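Local atomic coordinates of epidermal growth factor receptor pathway substrate 8-like protein 1 (Mus musculus, PDB entry 2CY5), a protein that probably acts as an adaptor in epidermal growth factor receptor signalling, its phosphotyrosine-binding (PTB) domain probably docking short peptide motifs of partner proteins. Residues A[13-16]-A[17-20]; A[54-57]-A[58-61]; A[118-121]-A[122-125]. All coordinates share one frame; numbering follows the deposited sequence.

Interaction 1 of 3, residues A[13-16]-A[17-20]; sequences VNHL and VTFC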
loop_
_atom_site.group_PDB
_atom_site.type_symbol
_atom_site.label_atom_id
_atom_site.label_comp_id
_atom_site.label_asym_id
_atom_site.label_seq_id
_atom_site.Cartn_x
_atom_site.Cartn_y
_atom_site.Cartn_z
ATOM N N VAL A 13 3.030 -17.127 -8.089
ATOM C CA VAL A 13 2.462 -17.403 -6.790
ATOM C C VAL A 13 1.002 -16.932 -6.852
ATOM O O VAL A 13 0.649 -16.222 -7.783
ATOM C CB VAL A 13 3.186 -16.516 -5.668
ATOM C CG1 VAL A 13 4.673 -16.871 -5.621
ATOM C CG2 VAL A 13 2.976 -15.074 -6.002
ATOM N N ASN A 14 0.273 -17.215 -5.791
ATOM C CA ASN A 14 -1.088 -16.659 -5.631
ATOM C C ASN A 14 -1.013 -15.706 -4.446
ATOM O O ASN A 14 -0.739 -16.108 -3.302
ATOM C CB ASN A 14 -2.047 -17.817 -5.203
ATOM C CG ASN A 14 -2.453 -18.697 -6.437
ATOM O OD1 ASN A 14 -2.412 -18.262 -7.481
ATOM N ND2 ASN A 14 -2.773 -19.895 -6.224
ATOM N N HIS A 15 -1.355 -14.475 -4.674
ATOM C CA HIS A 15 -1.392 -13.586 -3.487
ATOM C C HIS A 15 -2.649 -13.942 -2.709
ATOM O O HIS A 15 -3.740 -14.140 -3.326
ATOM C CB HIS A 15 -1.465 -12.153 -4.063
ATOM C CG HIS A 15 -1.797 -11.170 -2.977
ATOM N ND1 HIS A 15 -3.105 -10.746 -2.688
ATOM C CD2 HIS A 15 -0.998 -10.571 -2.051
ATOM C CE1 HIS A 15 -3.078 -9.938 -1.633
ATOM N NE2 HIS A 15 -1.814 -9.805 -1.226
ATOM N N LEU A 16 -2.608 -14.070 -1.414
ATOM C CA LEU A 16 -3.807 -14.411 -0.675
ATOM C C LEU A 16 -4.368 -13.150 0.036
ATOM O O LEU A 16 -5.539 -12.947 -0.073
ATOM C CB LEU A 16 -3.513 -15.403 0.411
ATOM C CG LEU A 16 -2.946 -16.729 -0.226
ATOM C CD1 LEU A 16 -2.778 -17.751 0.977
ATOM C CD2 LEU A 16 -4.031 -17.291 -1.171
ATOM N N VAL A 17 -3.568 -12.381 0.785
ATOM C CA VAL A 17 -4.123 -11.205 1.530
ATOM C C VAL A 17 -2.925 -10.288 1.949
ATOM O O VAL A 17 -1.749 -10.759 1.999
ATOM C CB VAL A 17 -4.806 -11.766 2.899
ATOM C CG1 VAL A 17 -3.789 -12.031 4.023
ATOM C CG2 VAL A 17 -5.766 -10.669 3.386
ATOM N N THR A 18 -3.175 -8.973 2.087
ATOM C CA THR A 18 -2.235 -8.033 2.629
ATOM C C THR A 18 -3.040 -7.318 3.744
ATOM O O THR A 18 -4.230 -6.885 3.479
ATOM C CB THR A 18 -1.866 -7.077 1.603
ATOM O OG1 THR A 18 -1.078 -7.705 0.569
ATOM C CG2 THR A 18 -1.039 -5.915 2.262
ATOM N N PHE A 19 -2.527 -7.173 4.946
ATOM C CA PHE A 19 -3.250 -6.462 5.982
ATOM C C PHE A 19 -2.267 -5.675 6.823
ATOM O O PHE A 19 -1.068 -6.041 6.875
ATOM C CB PHE A 19 -4.140 -7.456 6.806
ATOM C CG PHE A 19 -3.375 -8.475 7.642
ATOM C CD1 PHE A 19 -2.715 -8.108 8.764
ATOM C CD2 PHE A 19 -3.372 -9.833 7.213
ATOM C CE1 PHE A 19 -1.990 -9.096 9.544
ATOM C CE2 PHE A 19 -2.670 -10.838 7.957
ATOM C CZ PHE A 19 -1.987 -10.481 9.097
ATOM N N CYS A 20 -2.702 -4.572 7.442
ATOM C CA CYS A 20 -1.777 -3.660 8.166
ATOM C C CYS A 20 -1.562 -4.275 9.530
ATOM O O CYS A 20 -2.454 -4.950 10.116
ATOM C CB CYS A 20 -2.472 -2.189 8.415
ATOM S SG CYS A 20 -2.925 -1.774 6.634
#
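The imidazole of His15 swings out with CG anti to the backbone N (chi1 168°), which carries the ring forward along the strand, while Thr18 turns its hydroxyl back beside its own N (chi1 -69°) to meet it. The two side chains cross at about a right angle, and His15 NE2 and Thr18 OG1 form a hydrogen bond of 2.9 Å, bent modestly to 160°; either atom could be the donor. Residues three apart in a regular strand would face opposite sides of the sheet. Here a classic beta bulge intervenes: Leu16 and Val17 both lie opposite Phe111, and the extra residue brings His15 and Thr18 to the same side. Val17 N faces one side of the imidazole, 3.4 Å from its plane and offset toward the rim. Histidine suits the place because its flat ring spans the bulge and ends in a polar nitrogen. Threonine offers a beta-branched shape at home in a strand and a hydroxyl that also hydrogen-bonds His110 ND1, a second tie that helps fix its rotation. Cys20 is joined by a disulfide to Cys20 of the second subunit. Strand 9-20 runs between strands 49-55 and 108-114, with His15 edge-to-face against Phe112 and Val17 packed against Leu37 and Met40 of helix 30-42.

Interaction 2 of 3, residues A[54-57]-A[58-61]; sequences RVSP and SQVT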
loop_
_atom_site.group_PDB
_atom_site.type_symbol
_atom_site.label_atom_id
_atom_site.label_comp_id
_atom_site.label_asym_id
_atom_site.label_seq_id
_atom_site.Cartn_x
_atom_site.Cartn_y
_atom_site.Cartn_z
ATOM N N ARG A 54 8.934 -11.454 -8.677
ATOM C CA ARG A 54 10.290 -11.339 -9.148
ATOM C C ARG A 54 11.297 -10.850 -8.131
ATOM O O ARG A 54 11.079 -9.878 -7.425
ATOM C CB ARG A 54 10.263 -10.547 -10.441
ATOM C CG ARG A 54 11.656 -10.411 -11.084
ATOM C CD ARG A 54 11.711 -9.528 -12.394
ATOM N NE ARG A 54 10.876 -10.096 -13.467
ATOM C CZ ARG A 54 10.497 -9.389 -14.551
ATOM N NH1 ARG A 54 10.865 -8.105 -14.723
ATOM N NH2 ARG A 54 9.736 -9.948 -15.468
ATOM N N VAL A 55 12.379 -11.640 -7.859
ATOM C CA VAL A 55 13.386 -11.170 -6.884
ATOM C C VAL A 55 14.612 -10.695 -7.667
ATOM O O VAL A 55 15.128 -11.473 -8.508
ATOM C CB VAL A 55 13.752 -12.316 -6.052
ATOM C CG1 VAL A 55 14.667 -11.927 -4.982
ATOM C CG2 VAL A 55 12.379 -12.960 -5.418
ATOM N N SER A 56 15.037 -9.462 -7.466
ATOM C CA SER A 56 16.224 -8.903 -8.122
ATOM C C SER A 56 17.102 -8.461 -7.073
ATOM O O SER A 56 16.739 -8.441 -5.891
ATOM C CB SER A 56 15.813 -7.801 -9.048
ATOM O OG SER A 56 15.613 -6.651 -8.315
ATOM N N PRO A 57 18.347 -8.074 -7.374
ATOM C CA PRO A 57 19.159 -7.705 -6.216
ATOM C C PRO A 57 18.785 -6.383 -5.519
ATOM O O PRO A 57 19.373 -6.092 -4.552
ATOM C CB PRO A 57 20.595 -7.535 -6.788
ATOM C CG PRO A 57 20.497 -8.549 -8.004
ATOM C CD PRO A 57 19.148 -8.174 -8.619
ATOM N N SER A 58 17.939 -5.576 -6.108
ATOM C CA SER A 58 17.522 -4.305 -5.435
ATOM C C SER A 58 16.087 -4.284 -4.926
ATOM O O SER A 58 15.761 -3.388 -4.168
ATOM C CB SER A 58 17.652 -3.163 -6.392
ATOM O OG SER A 58 16.791 -3.371 -7.503
ATOM N N GLN A 59 15.222 -5.220 -5.372
ATOM C CA GLN A 59 13.783 -5.225 -5.007
ATOM C C GLN A 59 13.043 -6.463 -5.286
ATOM O O GLN A 59 13.526 -7.335 -6.051
ATOM C CB GLN A 59 13.038 -4.129 -5.705
ATOM C CG GLN A 59 13.024 -4.171 -7.195
ATOM C CD GLN A 59 12.226 -2.930 -7.822
ATOM O OE1 GLN A 59 11.520 -3.088 -8.797
ATOM N NE2 GLN A 59 12.351 -1.744 -7.227
ATOM N N VAL A 60 11.873 -6.576 -4.663
ATOM C CA VAL A 60 10.950 -7.668 -4.936
ATOM C C VAL A 60 9.836 -6.989 -5.727
ATOM O O VAL A 60 9.314 -5.925 -5.304
ATOM C CB VAL A 60 10.362 -8.323 -3.651
ATOM C CG1 VAL A 60 9.253 -9.292 -3.988
ATOM C CG2 VAL A 60 11.458 -9.032 -2.968
ATOM N N THR A 61 9.513 -7.547 -6.870
ATOM C CA THR A 61 8.434 -6.996 -7.743
ATOM C C THR A 61 7.296 -7.969 -7.962
ATOM O O THR A 61 7.551 -9.191 -8.053
ATOM C CB THR A 61 9.050 -6.645 -9.098
ATOM O OG1 THR A 61 10.151 -5.726 -8.879
ATOM C CG2 THR A 61 8.042 -5.990 -9.937
HETATM O O HOH W 1 12.199 -7.579 -8.948
#
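Arg54 and Thr61 face each other as a tightly joined antiparallel hydrogen-bonded pair of this hairpin. Arg54 N reaches Thr61 O at 2.7 Å, almost straight at 175°, and Thr61 N returns a bond of 2.9 Å to Arg54 O. One step nearer the turn, Val55 and Val60 form a non-hydrogen-bonded pair; their branched side chains suit extended backbone and share the buried face of the strands, where Val55 packs on Ile126 of helix 118-133. The other end is looser. Pro57 and Ser58 occupy the corners of a type I turn and are exposed; the proline ring holds phi near the value needed at the first corner. Ser56 N closes the hairpin loop on Gln59 O at 3.0 Å. Ser56 OG sits between its own backbone N and carbonyl carbon (chi1 81°), which tips it over the turn, where Ser58 N gives it a weak bond of 3.4 Å. On the face of Arg54 and Thr61 a water bridges the strands: it donates to Gln59 O and, weakly, to Arg54 O, and lies 2.8 Å from Thr61 OG1. The guanidinium of Arg54 leads away from the hairpin to Gln10. The chemistry thus implies a hairpin held by backbone bonds and valines, with the Ser56 hydroxyl and the water adding weaker polar links beside the backbone ladder.

Interaction 3 of 3, residues A[118-121]-A[122-125]; sequences GAEL and IRED. With CA (calcium ion), chain B.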
loop_
_atom_site.group_PDB
_atom_site.type_symbol
_atom_site.label_atom_id
_atom_site.label_comp_id
_atom_site.label_asym_id
_atom_site.label_seq_id
_atom_site.Cartn_x
_atom_site.Cartn_y
_atom_site.Cartn_z
ATOM N N GLY A 118 6.884 -23.973 -4.233
ATOM C CA GLY A 118 6.781 -23.839 -2.768
ATOM C C GLY A 118 7.210 -22.439 -2.321
ATOM O O GLY A 118 7.813 -21.666 -3.080
ATOM N N ALA A 119 7.067 -22.159 -1.061
ATOM C CA ALA A 119 7.376 -20.834 -0.492
ATOM C C ALA A 119 8.786 -20.890 0.045
ATOM O O ALA A 119 9.433 -19.882 0.163
ATOM C CB ALA A 119 6.386 -20.563 0.809
ATOM N N GLU A 120 9.260 -22.103 0.409
ATOM C CA GLU A 120 10.605 -22.210 1.007
ATOM C C GLU A 120 11.723 -21.768 0.087
ATOM O O GLU A 120 12.690 -21.093 0.570
ATOM C CB GLU A 120 10.914 -23.655 1.383
ATOM C CG GLU A 120 12.156 -23.653 2.172
ATOM C CD GLU A 120 11.903 -23.018 3.562
ATOM O OE1 GLU A 120 12.905 -22.394 4.032
ATOM O OE2 GLU A 120 10.735 -23.191 4.127
ATOM N N LEU A 121 11.565 -22.068 -1.166
ATOM C CA LEU A 121 12.600 -21.691 -2.170
ATOM C C LEU A 121 12.560 -20.233 -2.354
ATOM O O LEU A 121 13.590 -19.582 -2.504
ATOM C CB LEU A 121 12.281 -22.391 -3.493
ATOM C CG LEU A 121 13.253 -22.256 -4.674
ATOM C CD1 LEU A 121 14.536 -22.952 -4.331
ATOM C CD2 LEU A 121 12.750 -22.905 -5.961
ATOM N N ILE A 122 11.368 -19.637 -2.259
ATOM C CA ILE A 122 11.324 -18.150 -2.524
ATOM C C ILE A 122 11.864 -17.394 -1.328
ATOM O O ILE A 122 12.562 -16.378 -1.518
ATOM C CB ILE A 122 9.835 -17.649 -2.859
ATOM C CG1 ILE A 122 9.237 -18.404 -4.108
ATOM C CG2 ILE A 122 9.871 -16.154 -3.145
ATOM C CD1 ILE A 122 7.628 -18.242 -4.253
ATOM N N ARG A 123 11.520 -17.866 -0.109
ATOM C CA ARG A 123 12.062 -17.335 1.143
ATOM C C ARG A 123 13.596 -17.338 1.093
ATOM O O ARG A 123 14.210 -16.308 1.394
ATOM C CB ARG A 123 11.610 -18.166 2.327
ATOM C CG ARG A 123 12.308 -17.703 3.637
ATOM C CD ARG A 123 12.098 -18.732 4.705
ATOM N NE ARG A 123 13.049 -19.768 4.336
ATOM C CZ ARG A 123 14.370 -19.579 4.447
ATOM N NH1 ARG A 123 14.863 -18.430 4.914
ATOM N NH2 ARG A 123 15.186 -20.537 4.056
ATOM N N GLU A 124 14.211 -18.423 0.636
ATOM C CA GLU A 124 15.682 -18.416 0.654
ATOM C C GLU A 124 16.191 -17.450 -0.291
ATOM O O GLU A 124 17.166 -16.866 0.046
ATOM C CB GLU A 124 16.291 -19.806 0.259
ATOM C CG GLU A 124 16.330 -20.825 1.336
ATOM C CD GLU A 124 16.837 -22.182 0.640
ATOM O OE1 GLU A 124 15.988 -23.059 0.201
ATOM O OE2 GLU A 124 18.073 -22.286 0.451
ATOM N N ASP A 125 15.579 -17.266 -1.458
ATOM C CA ASP A 125 16.038 -16.329 -2.440
ATOM C C ASP A 125 15.929 -14.872 -1.960
ATOM O O ASP A 125 16.904 -14.053 -1.987
ATOM C CB ASP A 125 15.201 -16.531 -3.712
ATOM C CG ASP A 125 15.745 -15.714 -4.901
ATOM O OD1 ASP A 125 16.829 -15.126 -4.762
ATOM O OD2 ASP A 125 15.158 -15.707 -5.984
HETATM CA CA CA B . 18.725 -14.473 -6.036
HETATM O O HOH W 2 16.890 -13.961 -7.482
HETATM O O HOH W 3 19.168 -14.169 -3.819
HETATM O O HOH W 4 18.927 -12.065 -6.311
HETATM O O HOH W 5 18.996 -16.804 -6.028
HETATM O O HOH W 6 21.122 -14.718 -5.763
#
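Arg123 begins its path along the helix at CB, 3.5 Å from Ala119 O, the carbonyl that also accepts the Arg123 backbone N-H. The chain first runs extended, bringing CD to 3.8 Å from Glu120 OE1; a bend at chi3 (77°) then turns NE onto the same oxygen at 2.6 Å. CZ follows, and NH2 completes the grip at 2.9 Å from Glu120 OE1. This is a side-on salt bridge in which two nitrogens converge on a single oxygen; NE comes from above the carboxylate plane, NH2 nearly along the C-O axis, and the carboxylate and guanidinium planes lie 44° apart. Long, flexible glutamate and arginine suit an i to i+3 pairing on an outer helix face. Two residues on, Asp125 OD1 binds calcium at 2.4 Å; five waters and Ala6 O complete the shell, while OD2 is held by Tyr11 OH. Branched, apolar Ile122 is instead buried in the core. Helix 118-133 thus lies against the sheet, Ile122 meeting Leu53 and Leu95, and Arg123 meeting Asp83 and Ala84 of strand 79-85, the side where PTB domains generally bind peptides.

The three contacts follow one another along the chain: the bulged strand of interaction 1, the hairpin turn of interaction 2, then the C-terminal helix of interaction 3. Interaction 1 lies on strand 9-20 and interaction 2 on the hairpin of 49-55 and 59-63; 9-20 and 49-55 are neighbours in one sheet, yet the contact centres are about 17 Å apart, without direct touch. The helix bridges them. Its Ile122 CD1 packs 3.5 Å from Val13 CG1, and Asp125 OD2 lies 3.7 Å from Val55 CB; the centre of interaction 3 is about 16 Å from that of interaction 1 and about 13 Å from that of interaction 2. Together they outline the PH-like PTB fold, a curved antiparallel sheet with the C-terminal helix packed against it.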